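Local atomic coordinates of peptidase S9 prolyl oligopeptidase catalytic domain-containing protein (Pyrococcus horikoshii, PDB entry 4HXF), a protein that probably acts as a serine peptidase of the acylaminoacyl peptidase type, assembling into a self-compartmentalizing hexamer that selects its substrates through multimerization. Residues A103-S108 and V121-R126; D130-D135 and F146-K151; A139-M144 and D546-L551. One frame throughout, in Å; residues are numbered along the deposited sequence.

Contact 1: A103-S108 and V121-R126; sequences AKNIRS and VGFKRR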
loop_
_atom_site.group_PDB
_atom_site.type_symbol
_atom_site.label_atom_id
_atom_site.label_comp_id
_atom_site.label_asym_id
_atom_site.label_seq_id
_atom_site.Cartn_x
_atom_site.Cartn_y
_atom_site.Cartn_z
ATOM N N ALA A 103 -25.518 2.532 -0.143
ATOM C CA ALA A 103 -26.658 1.600 0.263
ATOM C C ALA A 103 -26.214 0.153 0.604
ATOM O O ALA A 103 -26.714 -0.856 0.007
ATOM C CB ALA A 103 -27.702 1.426 -0.859
ATOM N N LYS A 104 -25.302 0.011 1.521
ATOM C CA LYS A 104 -25.189 -1.341 2.202
ATOM C C LYS A 104 -26.496 -1.986 2.844
ATOM O O LYS A 104 -27.386 -1.338 3.441
ATOM C CB LYS A 104 -23.906 -1.470 3.022
ATOM C CG LYS A 104 -23.865 -1.725 4.512
ATOM C CD LYS A 104 -22.359 -1.859 4.754
ATOM N N ASN A 105 -26.605 -3.252 2.509
ATOM C CA ASN A 105 -27.665 -4.154 2.908
ATOM C C ASN A 105 -29.013 -3.791 2.352
ATOM O O ASN A 105 -30.033 -4.009 3.045
ATOM C CB ASN A 105 -27.721 -4.208 4.425
ATOM C CG ASN A 105 -26.406 -4.732 5.016
ATOM O OD1 ASN A 105 -25.687 -5.534 4.392
ATOM N ND2 ASN A 105 -26.108 -4.278 6.191
ATOM N N ILE A 106 -29.042 -3.268 1.134
ATOM C CA ILE A 106 -30.267 -3.044 0.405
ATOM C C ILE A 106 -30.524 -4.225 -0.420
ATOM O O ILE A 106 -29.586 -4.694 -1.055
ATOM C CB ILE A 106 -30.138 -1.785 -0.523
ATOM C CG1 ILE A 106 -30.044 -0.559 0.377
ATOM C CG2 ILE A 106 -31.319 -1.715 -1.493
ATOM C CD1 ILE A 106 -31.177 -0.425 1.413
ATOM N N ARG A 107 -31.724 -4.768 -0.361
ATOM C CA ARG A 107 -32.144 -5.963 -1.073
ATOM C C ARG A 107 -33.033 -5.660 -2.291
ATOM O O ARG A 107 -33.209 -6.496 -3.190
ATOM C CB ARG A 107 -32.850 -6.958 -0.171
ATOM C CG ARG A 107 -31.961 -7.563 0.938
ATOM C CD ARG A 107 -32.586 -8.742 1.678
ATOM N NE ARG A 107 -31.608 -9.312 2.644
ATOM C CZ ARG A 107 -31.850 -9.612 3.952
ATOM N NH1 ARG A 107 -33.027 -9.346 4.471
ATOM N NH2 ARG A 107 -30.886 -10.182 4.726
ATOM N N SER A 108 -33.753 -4.533 -2.271
ATOM C CA SER A 108 -34.740 -4.258 -3.350
ATOM C C SER A 108 -34.829 -2.760 -3.553
ATOM O O SER A 108 -34.761 -2.026 -2.590
ATOM C CB SER A 108 -36.166 -4.777 -3.169
ATOM O OG SER A 108 -36.903 -4.310 -2.000
ATOM N N VAL A 121 -35.750 -1.552 0.300
ATOM C CA VAL A 121 -35.951 -2.439 1.416
ATOM C C VAL A 121 -34.655 -3.142 1.662
ATOM O O VAL A 121 -33.996 -3.599 0.733
ATOM C CB VAL A 121 -37.091 -3.405 1.143
ATOM C CG1 VAL A 121 -37.296 -4.369 2.392
ATOM C CG2 VAL A 121 -38.367 -2.699 0.694
ATOM N N GLY A 122 -34.232 -3.116 2.910
ATOM C CA GLY A 122 -32.968 -3.689 3.311
ATOM C C GLY A 122 -33.045 -4.260 4.690
ATOM O O GLY A 122 -34.084 -4.695 5.164
ATOM N N PHE A 123 -31.891 -4.333 5.377
ATOM C CA PHE A 123 -31.881 -4.932 6.701
ATOM C C PHE A 123 -30.764 -4.311 7.560
ATOM O O PHE A 123 -29.831 -3.653 6.979
ATOM C CB PHE A 123 -31.707 -6.439 6.631
ATOM C CG PHE A 123 -30.417 -6.883 6.013
ATOM C CD1 PHE A 123 -30.275 -7.037 4.627
ATOM C CD2 PHE A 123 -29.306 -7.116 6.813
ATOM C CE1 PHE A 123 -29.025 -7.479 4.075
ATOM C CE2 PHE A 123 -28.095 -7.545 6.276
ATOM C CZ PHE A 123 -27.962 -7.741 4.921
ATOM N N LYS A 124 -30.839 -4.528 8.882
ATOM C CA LYS A 124 -29.835 -4.082 9.787
ATOM C C LYS A 124 -29.702 -5.120 10.866
ATOM O O LYS A 124 -30.695 -5.733 11.245
ATOM C CB LYS A 124 -30.145 -2.706 10.388
ATOM C CG LYS A 124 -31.433 -2.494 11.162
ATOM C CD LYS A 124 -31.350 -1.125 11.905
ATOM C CE LYS A 124 -32.675 -0.433 12.264
ATOM N NZ LYS A 124 -33.893 -1.276 12.283
ATOM N N ARG A 125 -28.473 -5.303 11.358
ATOM C CA ARG A 125 -28.128 -6.356 12.322
ATOM C C ARG A 125 -27.289 -5.745 13.429
ATOM O O ARG A 125 -26.887 -4.581 13.303
ATOM C CB ARG A 125 -27.320 -7.424 11.589
ATOM C CG ARG A 125 -28.047 -8.123 10.515
ATOM C CD ARG A 125 -27.232 -9.237 9.877
ATOM N NE ARG A 125 -28.025 -9.946 8.888
ATOM C CZ ARG A 125 -27.536 -10.804 7.977
ATOM N NH1 ARG A 125 -26.182 -11.063 7.962
ATOM N NH2 ARG A 125 -28.339 -11.381 7.098
ATOM N N ARG A 126 -27.013 -6.512 14.483
ATOM C CA ARG A 126 -26.270 -6.039 15.678
ATOM C C ARG A 126 -24.825 -5.744 15.305
ATOM O O ARG A 126 -24.263 -4.735 15.722
ATOM C CB ARG A 126 -26.408 -7.060 16.814
ATOM C CG ARG A 126 -27.704 -7.054 17.594
ATOM C CD ARG A 126 -27.972 -8.302 18.471
ATOM N NE ARG A 126 -29.201 -8.030 19.224
ATOM C CZ ARG A 126 -30.243 -8.858 19.344
ATOM N NH1 ARG A 126 -31.328 -8.485 20.077
ATOM N NH2 ARG A 126 -30.221 -10.055 18.754
HETATM O O HOH W 1 -34.690 -6.805 3.338
#

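Contact 2: D130-D135 and F146-K151; sequences DFIFED and FFDGEK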
loop_
_atom_site.group_PDB
_atom_site.type_symbol
_atom_site.label_atom_id
_atom_site.label_comp_id
_atom_site.label_asym_id
_atom_site.label_seq_id
_atom_site.Cartn_x
_atom_site.Cartn_y
_atom_site.Cartn_z
ATOM N N ASP A 130 -17.018 -9.658 17.245
ATOM C CA ASP A 130 -16.563 -10.930 17.897
ATOM C C ASP A 130 -17.644 -11.980 18.084
ATOM O O ASP A 130 -17.353 -13.192 18.110
ATOM C CB ASP A 130 -15.955 -10.660 19.248
ATOM C CG ASP A 130 -14.689 -9.785 19.102
ATOM O OD1 ASP A 130 -13.815 -10.169 18.309
ATOM O OD2 ASP A 130 -14.712 -8.661 19.638
ATOM N N PHE A 131 -18.915 -11.556 18.198
ATOM C CA PHE A 131 -20.015 -12.525 18.441
ATOM C C PHE A 131 -21.361 -12.049 17.862
ATOM O O PHE A 131 -21.631 -10.847 17.724
ATOM C CB PHE A 131 -20.193 -12.929 19.904
ATOM C CG PHE A 131 -20.789 -11.854 20.822
ATOM C CD1 PHE A 131 -20.015 -10.822 21.284
ATOM C CD2 PHE A 131 -22.147 -11.881 21.159
ATOM C CE1 PHE A 131 -20.534 -9.835 22.088
ATOM C CE2 PHE A 131 -22.703 -10.899 22.000
ATOM C CZ PHE A 131 -21.873 -9.880 22.487
ATOM N N ILE A 132 -22.106 -13.022 17.403
ATOM C CA ILE A 132 -23.503 -12.961 16.983
ATOM C C ILE A 132 -24.343 -13.165 18.203
ATOM O O ILE A 132 -24.016 -14.007 19.081
ATOM C CB ILE A 132 -23.725 -14.119 15.988
ATOM C CG1 ILE A 132 -22.883 -13.857 14.708
ATOM C CG2 ILE A 132 -25.186 -14.326 15.671
ATOM C CD1 ILE A 132 -22.304 -15.124 14.164
ATOM N N PHE A 133 -25.424 -12.419 18.412
ATOM C CA PHE A 133 -26.294 -12.630 19.518
ATOM C C PHE A 133 -27.713 -12.775 19.048
ATOM O O PHE A 133 -28.145 -11.924 18.203
ATOM C CB PHE A 133 -26.247 -11.461 20.466
ATOM C CG PHE A 133 -26.934 -11.706 21.741
ATOM C CD1 PHE A 133 -26.356 -12.529 22.708
ATOM C CD2 PHE A 133 -28.195 -11.202 21.991
ATOM C CE1 PHE A 133 -27.065 -12.785 23.854
ATOM C CE2 PHE A 133 -28.913 -11.529 23.120
ATOM C CZ PHE A 133 -28.327 -12.291 24.075
ATOM N N GLU A 134 -28.402 -13.794 19.471
ATOM C CA GLU A 134 -29.757 -14.080 18.929
ATOM C C GLU A 134 -30.710 -14.290 20.119
ATOM O O GLU A 134 -30.497 -15.100 21.056
ATOM C CB GLU A 134 -29.748 -15.234 17.961
ATOM C CG GLU A 134 -31.061 -15.541 17.260
ATOM C CD GLU A 134 -31.465 -14.349 16.396
ATOM O OE1 GLU A 134 -32.520 -13.747 16.797
ATOM O OE2 GLU A 134 -30.741 -13.927 15.434
ATOM N N ASP A 135 -31.922 -13.718 19.961
ATOM C CA ASP A 135 -33.006 -13.935 20.906
ATOM C C ASP A 135 -34.353 -14.176 20.181
ATOM O O ASP A 135 -35.396 -14.299 20.861
ATOM C CB ASP A 135 -33.179 -12.731 21.866
ATOM C CG ASP A 135 -33.696 -11.475 21.148
ATOM O OD1 ASP A 135 -33.926 -11.484 19.945
ATOM O OD2 ASP A 135 -33.872 -10.449 21.834
ATOM N N PHE A 146 -25.884 -15.457 9.432
ATOM C CA PHE A 146 -26.460 -15.361 10.795
ATOM C C PHE A 146 -27.306 -14.100 10.855
ATOM O O PHE A 146 -26.857 -13.003 10.447
ATOM C CB PHE A 146 -25.422 -15.352 11.906
ATOM C CG PHE A 146 -24.747 -16.652 12.101
ATOM C CD1 PHE A 146 -23.603 -16.993 11.371
ATOM C CD2 PHE A 146 -25.294 -17.601 12.953
ATOM C CE1 PHE A 146 -22.937 -18.200 11.568
ATOM C CE2 PHE A 146 -24.665 -18.832 13.120
ATOM C CZ PHE A 146 -23.443 -19.119 12.470
ATOM N N PHE A 147 -28.531 -14.212 11.402
ATOM C CA PHE A 147 -29.331 -13.015 11.482
ATOM C C PHE A 147 -28.829 -11.949 12.418
ATOM O O PHE A 147 -29.040 -10.762 12.163
ATOM C CB PHE A 147 -30.794 -13.396 11.842
ATOM C CG PHE A 147 -31.629 -13.854 10.642
ATOM C CD1 PHE A 147 -32.392 -15.035 10.679
ATOM C CD2 PHE A 147 -31.765 -13.028 9.570
ATOM C CE1 PHE A 147 -33.191 -15.360 9.635
ATOM C CE2 PHE A 147 -32.606 -13.333 8.493
ATOM C CZ PHE A 147 -33.357 -14.501 8.547
ATOM N N ASP A 148 -28.251 -12.329 13.543
ATOM C CA ASP A 148 -27.702 -11.341 14.433
ATOM C C ASP A 148 -28.698 -10.222 14.817
ATOM O O ASP A 148 -28.343 -9.059 14.730
ATOM C CB ASP A 148 -26.415 -10.824 13.800
ATOM C CG ASP A 148 -25.467 -10.152 14.812
ATOM O OD1 ASP A 148 -25.552 -10.371 16.043
ATOM O OD2 ASP A 148 -24.773 -9.315 14.231
ATOM N N GLY A 149 -29.909 -10.662 15.112
ATOM C CA GLY A 149 -30.953 -9.742 15.541
ATOM C C GLY A 149 -31.557 -8.931 14.376
ATOM O O GLY A 149 -32.171 -7.937 14.664
ATOM N N GLU A 150 -31.409 -9.363 13.107
ATOM C CA GLU A 150 -31.842 -8.605 11.946
ATOM C C GLU A 150 -33.263 -8.031 12.094
ATOM O O GLU A 150 -34.148 -8.819 12.430
ATOM C CB GLU A 150 -31.817 -9.527 10.736
ATOM C CG GLU A 150 -32.261 -8.875 9.411
ATOM C CD GLU A 150 -31.846 -9.710 8.197
ATOM O OE1 GLU A 150 -30.662 -10.212 8.148
ATOM O OE2 GLU A 150 -32.737 -9.794 7.302
ATOM N N LYS A 151 -33.379 -6.782 11.652
ATOM C CA LYS A 151 -34.683 -6.176 11.382
ATOM C C LYS A 151 -34.706 -5.774 9.892
ATOM O O LYS A 151 -33.646 -5.533 9.363
ATOM C CB LYS A 151 -34.888 -4.928 12.227
ATOM C CG LYS A 151 -34.834 -5.256 13.713
ATOM C CD LYS A 151 -36.003 -6.033 14.162
HETATM O O HOH W 2 -23.607 -9.020 17.357
HETATM O O HOH W 3 -28.373 -14.847 14.721
#

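Contact 3: A139-M144 and D546-L551; sequences AWFDNM and DYRCPL. With Y3A (N-[(benzyloxy)carbonyl]glycyl-N-[(2S,3R)-4-chloro-3-hydroxy-1-phenylbutan-2-yl]glycinamide), chain B.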
loop_
_atom_site.group_PDB
_atom_site.type_symbol
_atom_site.label_atom_id
_atom_site.label_comp_id
_atom_site.label_asym_id
_atom_site.label_seq_id
_atom_site.Cartn_x
_atom_site.Cartn_y
_atom_site.Cartn_z
ATOM N N ALA A 139 -31.704 -18.630 13.950
ATOM C CA ALA A 139 -30.482 -17.857 14.110
ATOM C C ALA A 139 -29.727 -17.548 12.846
ATOM O O ALA A 139 -28.815 -16.728 12.797
ATOM C CB ALA A 139 -29.556 -18.636 15.058
ATOM N N TRP A 140 -30.122 -18.217 11.770
ATOM C CA TRP A 140 -29.476 -18.070 10.448
ATOM C C TRP A 140 -30.400 -18.404 9.322
ATOM O O TRP A 140 -31.501 -18.954 9.526
ATOM C CB TRP A 140 -28.184 -18.928 10.459
ATOM C CG TRP A 140 -28.363 -20.449 10.626
ATOM C CD1 TRP A 140 -29.494 -21.174 10.641
ATOM C CD2 TRP A 140 -27.247 -21.344 10.846
ATOM N NE1 TRP A 140 -29.198 -22.545 10.887
ATOM C CE2 TRP A 140 -27.802 -22.695 10.986
ATOM C CE3 TRP A 140 -25.860 -21.162 10.924
ATOM C CZ2 TRP A 140 -26.961 -23.805 11.186
ATOM C CZ3 TRP A 140 -25.054 -22.254 11.155
ATOM C CH2 TRP A 140 -25.600 -23.542 11.249
ATOM N N PHE A 141 -30.056 -17.976 8.124
ATOM C CA PHE A 141 -30.844 -18.280 6.959
ATOM C C PHE A 141 -29.945 -18.463 5.771
ATOM O O PHE A 141 -29.047 -17.701 5.541
ATOM C CB PHE A 141 -31.935 -17.242 6.689
ATOM C CG PHE A 141 -33.131 -17.788 5.935
ATOM C CD1 PHE A 141 -34.181 -18.288 6.621
ATOM C CD2 PHE A 141 -33.208 -17.811 4.531
ATOM C CE1 PHE A 141 -35.249 -18.887 6.025
ATOM C CE2 PHE A 141 -34.301 -18.359 3.897
ATOM C CZ PHE A 141 -35.329 -18.848 4.619
ATOM N N ASP A 142 -30.245 -19.482 4.989
ATOM C CA ASP A 142 -29.442 -19.763 3.790
ATOM C C ASP A 142 -29.336 -18.562 2.883
ATOM O O ASP A 142 -30.344 -17.938 2.567
ATOM C CB ASP A 142 -30.072 -20.959 3.015
ATOM C CG ASP A 142 -29.146 -21.452 1.903
ATOM O OD1 ASP A 142 -28.097 -21.965 2.284
ATOM O OD2 ASP A 142 -29.453 -21.090 0.739
ATOM N N ASN A 143 -28.121 -18.289 2.440
ATOM C CA ASN A 143 -27.848 -17.201 1.486
ATOM C C ASN A 143 -28.042 -15.804 2.105
ATOM O O ASN A 143 -27.983 -14.794 1.397
ATOM C CB ASN A 143 -28.675 -17.264 0.223
ATOM C CG ASN A 143 -27.904 -16.653 -0.997
ATOM O OD1 ASN A 143 -26.674 -16.681 -1.055
ATOM N ND2 ASN A 143 -28.642 -16.074 -1.886
ATOM N N MET A 144 -28.168 -15.747 3.419
ATOM C CA MET A 144 -28.302 -14.508 4.179
ATOM C C MET A 144 -27.309 -14.429 5.295
ATOM O O MET A 144 -26.949 -13.315 5.643
ATOM C CB MET A 144 -29.691 -14.365 4.766
ATOM C CG MET A 144 -30.733 -14.250 3.736
ATOM S SD MET A 144 -32.377 -14.085 4.305
ATOM C CE MET A 144 -33.120 -13.900 2.655
ATOM N N ASP A 546 -24.137 -23.430 3.742
ATOM C CA ASP A 546 -25.469 -24.003 3.519
ATOM C C ASP A 546 -26.213 -24.132 4.875
ATOM O O ASP A 546 -25.831 -24.949 5.747
ATOM C CB ASP A 546 -25.429 -25.381 2.869
ATOM C CG ASP A 546 -26.832 -25.901 2.559
ATOM O OD1 ASP A 546 -27.847 -25.358 3.063
ATOM O OD2 ASP A 546 -26.950 -26.787 1.669
ATOM N N TYR A 547 -27.136 -23.212 5.125
ATOM C CA TYR A 547 -27.942 -23.270 6.359
ATOM C C TYR A 547 -29.289 -23.947 6.179
ATOM O O TYR A 547 -30.045 -24.147 7.160
ATOM C CB TYR A 547 -28.077 -21.907 6.989
ATOM C CG TYR A 547 -26.692 -21.228 7.160
ATOM C CD1 TYR A 547 -26.499 -19.920 6.755
ATOM C CD2 TYR A 547 -25.623 -21.934 7.646
ATOM C CE1 TYR A 547 -25.252 -19.350 6.862
ATOM C CE2 TYR A 547 -24.342 -21.335 7.741
ATOM C CZ TYR A 547 -24.200 -20.032 7.344
ATOM O OH TYR A 547 -22.938 -19.398 7.385
ATOM N N ARG A 548 -29.630 -24.252 4.942
ATOM C CA ARG A 548 -30.821 -25.008 4.612
ATOM C C ARG A 548 -30.710 -26.481 4.948
ATOM O O ARG A 548 -31.600 -27.042 5.526
ATOM C CB ARG A 548 -31.127 -24.856 3.120
ATOM C CG ARG A 548 -32.385 -25.552 2.592
ATOM C CD ARG A 548 -33.726 -25.195 3.317
ATOM N NE ARG A 548 -33.779 -23.789 3.582
ATOM C CZ ARG A 548 -34.043 -22.858 2.675
ATOM N NH1 ARG A 548 -33.877 -21.556 2.967
ATOM N NH2 ARG A 548 -34.521 -23.246 1.481
ATOM N N CYS A 549 -29.525 -27.028 4.616
ATOM C CA CYS A 549 -29.094 -28.356 4.998
ATOM C C CYS A 549 -27.691 -28.157 5.577
ATOM O O CYS A 549 -26.674 -28.191 4.839
ATOM C CB CYS A 549 -29.062 -29.345 3.862
ATOM S SG CYS A 549 -30.715 -29.622 3.111
ATOM N N PRO A 550 -27.640 -28.003 6.885
ATOM C CA PRO A 550 -26.327 -27.760 7.459
ATOM C C PRO A 550 -25.377 -28.941 7.347
ATOM O O PRO A 550 -25.724 -30.043 6.989
ATOM C CB PRO A 550 -26.622 -27.408 8.927
ATOM C CG PRO A 550 -28.060 -26.932 8.937
ATOM C CD PRO A 550 -28.731 -27.753 7.887
ATOM N N LEU A 551 -24.109 -28.589 7.605
ATOM C CA LEU A 551 -22.944 -29.533 7.437
ATOM C C LEU A 551 -23.123 -30.901 8.038
ATOM O O LEU A 551 -22.654 -31.884 7.473
ATOM C CB LEU A 551 -21.702 -28.848 7.919
ATOM C CG LEU A 551 -20.402 -29.724 7.705
ATOM C CD1 LEU A 551 -20.077 -30.032 6.224
ATOM C CD2 LEU A 551 -19.206 -28.990 8.441
HETATM N N3 Y3A B . -37.467 -25.044 -0.482
HETATM C CA3 Y3A B . -37.402 -26.370 0.163
HETATM C C3 Y3A B . -35.912 -26.614 0.424
HETATM O O3 Y3A B . -35.024 -25.789 0.489
HETATM C C4 Y3A B . -33.457 -28.569 -0.888
HETATM O O4 Y3A B . -34.225 -29.443 -1.631
HETATM C CA4 Y3A B . -34.088 -28.446 0.488
HETATM N N4 Y3A B . -35.515 -28.104 0.249
HETATM C CB4 Y3A B . -34.249 -29.776 1.282
HETATM C CG4 Y3A B . -34.892 -29.605 2.619
HETATM C CD1 Y3A B . -34.348 -28.870 3.684
HETATM C CD2 Y3A B . -36.081 -30.271 2.878
HETATM C CE1 Y3A B . -34.961 -28.756 4.918
HETATM C CE2 Y3A B . -36.714 -30.162 4.108
HETATM C CZ4 Y3A B . -36.178 -29.397 5.096
HETATM C C15 Y3A B . -32.881 -27.236 -1.496
#

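Contact 1: A103-S108 and V121-R126
Phe123 holds its CG between the backbone N and the carbonyl carbon (chi1 62°), while Asn105 keeps CG anti to its carbonyl carbon (chi1 -61°), and these torsions help stack amide and ring at the mouth of a beta hairpin. The hairpin joins strands 106-111 and 117-124 of a four-stranded antiparallel blade of the beta-propeller, and a type II turn from Ala103 to Ile106 leads into it. Asn105 CB stands over the centre of the Phe123 ring, 3.6 Å from the centroid, in a CH-pi contact; the amide plane lies 24° from that of the ring. Arg107 lays its guanidinium over the opposite face, although the modelled spacing is too short to be trusted. Its NH1 forms a salt bridge with Glu150, as does NE of Arg125, and the shared carboxylate probably eases the 3.7 Å approach of Arg107 NH2 to Arg125 NH2. A water also links Arg107 NH1 to Gly122 O.

The backbone illustrates a classic beta bulge. Phe123 N bonds to Asn105 O at 3.0 Å. Two residues back along the strand of Phe123, Val121 O receives two donors, Arg107 N at 2.8 Å and Ser108 N at 3.2 Å. Val121 N returns a bond to Ser108 O, and on the same residue pair Ser108 OG rests 3.3 Å from Val121 CB.

Contact 2: D130-D135 and F146-K151
A type I' beta turn from Phe147 to Glu150 packs against the short strand 131-134, both lying in the excursion of the chain between propeller strands 117-124 and 151-158. The strand continues a beta sheet across a subunit interface, pairing antiparallel with a strand of a second subunit, so the turn packs beside a strand that takes part in the hexamer assembly. Two acidic side chains, one from each segment, do the polar work.

Asp148, at the second position of the turn, has CG anti to its backbone N (chi1 -160°). Its OD1 accepts from Phe133 N at 3.1 Å in a fairly straight bond, the donor approaching on the anti side and 24° out of the carboxylate plane. A water placed 2.7 Å from Asp148 OD1 also lies within bonding distance of Phe131 O. The second oxygen, OD2, takes the backbone N of Glu127, and the nearest atom of the Asp148 side chain is about 4 Å from a bound magnesium ion.

Glu134 answers from the strand. Its chain bends at chi2 (63°), and OE2 comes to the turn. There it receives a weak bond from Gly149 N at 3.4 Å, and a water 2.6 Å from Glu134 OE2 donates to it while accepting from Asp148 N. Two successive amides of the turn, those of Asp148 and Gly149, thus meet one carboxylate oxygen, through water and directly. OE1 serves other partners, among them a salt bridge with Arg172 and the N of Asp136.

The side chains of Ile132 and Phe146 cross at about a right angle: Ile132 reaches over one face of the Phe146 ring in a CH-pi contact, offset toward the rim, with Ile132 CD1 only 3.5 Å from Phe146 CG.

Contact 3: A139-M144 and D546-L551
Trp140 and Tyr547 lie in an offset stack with planes 14° apart, bridging strand 140-141, part of the excursion from the propeller between strands 117-124 and 151-158, and the alpha/beta hydrolase loop between strand 538-543 and helix 552-563. That loop carries Asp546, probably the acid of a Ser-His-Asp catalytic triad with Ser466 and His578. The six-membered ring of Trp140 sits 4.3 Å, centroid to centroid, from the Tyr547 ring, the two displaced so that Trp140 CE3 comes to 3.4 Å from Tyr547 CD2. Tyr547 CB, in turn, stands over the five-membered ring in a CH-pi contact. The indole has CG between its backbone N and carbonyl carbon (chi1 63°); its NE1 bonds to Phe500 O, and Pro550 CG approaches its CZ2 obliquely, from the side on which Tyr547 lies.

Beyond the stack, Asp142 turns its OD1 to Tyr547 N, 3.2 Å away, using the anti lone pair. The same oxygen accepts from the N of His578, so one carboxylate oxygen ties together the backbones of two loops that carry probable triad residues. Asp546 OD1 turns inward on its own loop as an Asx motif, bonding to Cys549 N at 2.8 Å from above the carboxylate plane, while OD2 accepts from His578 ND1.

Arg548 runs beside Phe141, pointing the same way, with ring and guanidinium planes 62° apart and NH1 near CE2. Bent at chi2 and chi3, and paired through NE with Asp502, it reaches the inhibitor. Its NH2 donates an almost straight bond of 2.8 Å to the glycyl carbonyl O3 of Y3A, much as an arginine does in prolyl oligopeptidases. Next along the loop, Cys549 SG lies 3.8 Å from CD1 of the inhibitor's phenyl ring.

Contacts 1 and 2 follow in series, the segments of contacts 2 and 3 alternate, and all centres are 14 to 18 Å apart. Arg125 of contact 1 touches both others: its NE forms a 2.8 Å salt bridge with Glu150 OE1 of contact 2, and its NH2 lies 2.8 Å from Met144 O of contact 3. Contacts 2 and 3 share the small sheet of strands 140-141 and 145-146, with Phe147 N 2.9 Å from Ala139 O and Phe146 packed on Trp140. Contact 3 touches the inhibitor directly, while the side chain of Phe147 in contact 2 is about 14 Å from it. The contacts thus adjoin one another between the propeller hairpin and the inhibitor pocket.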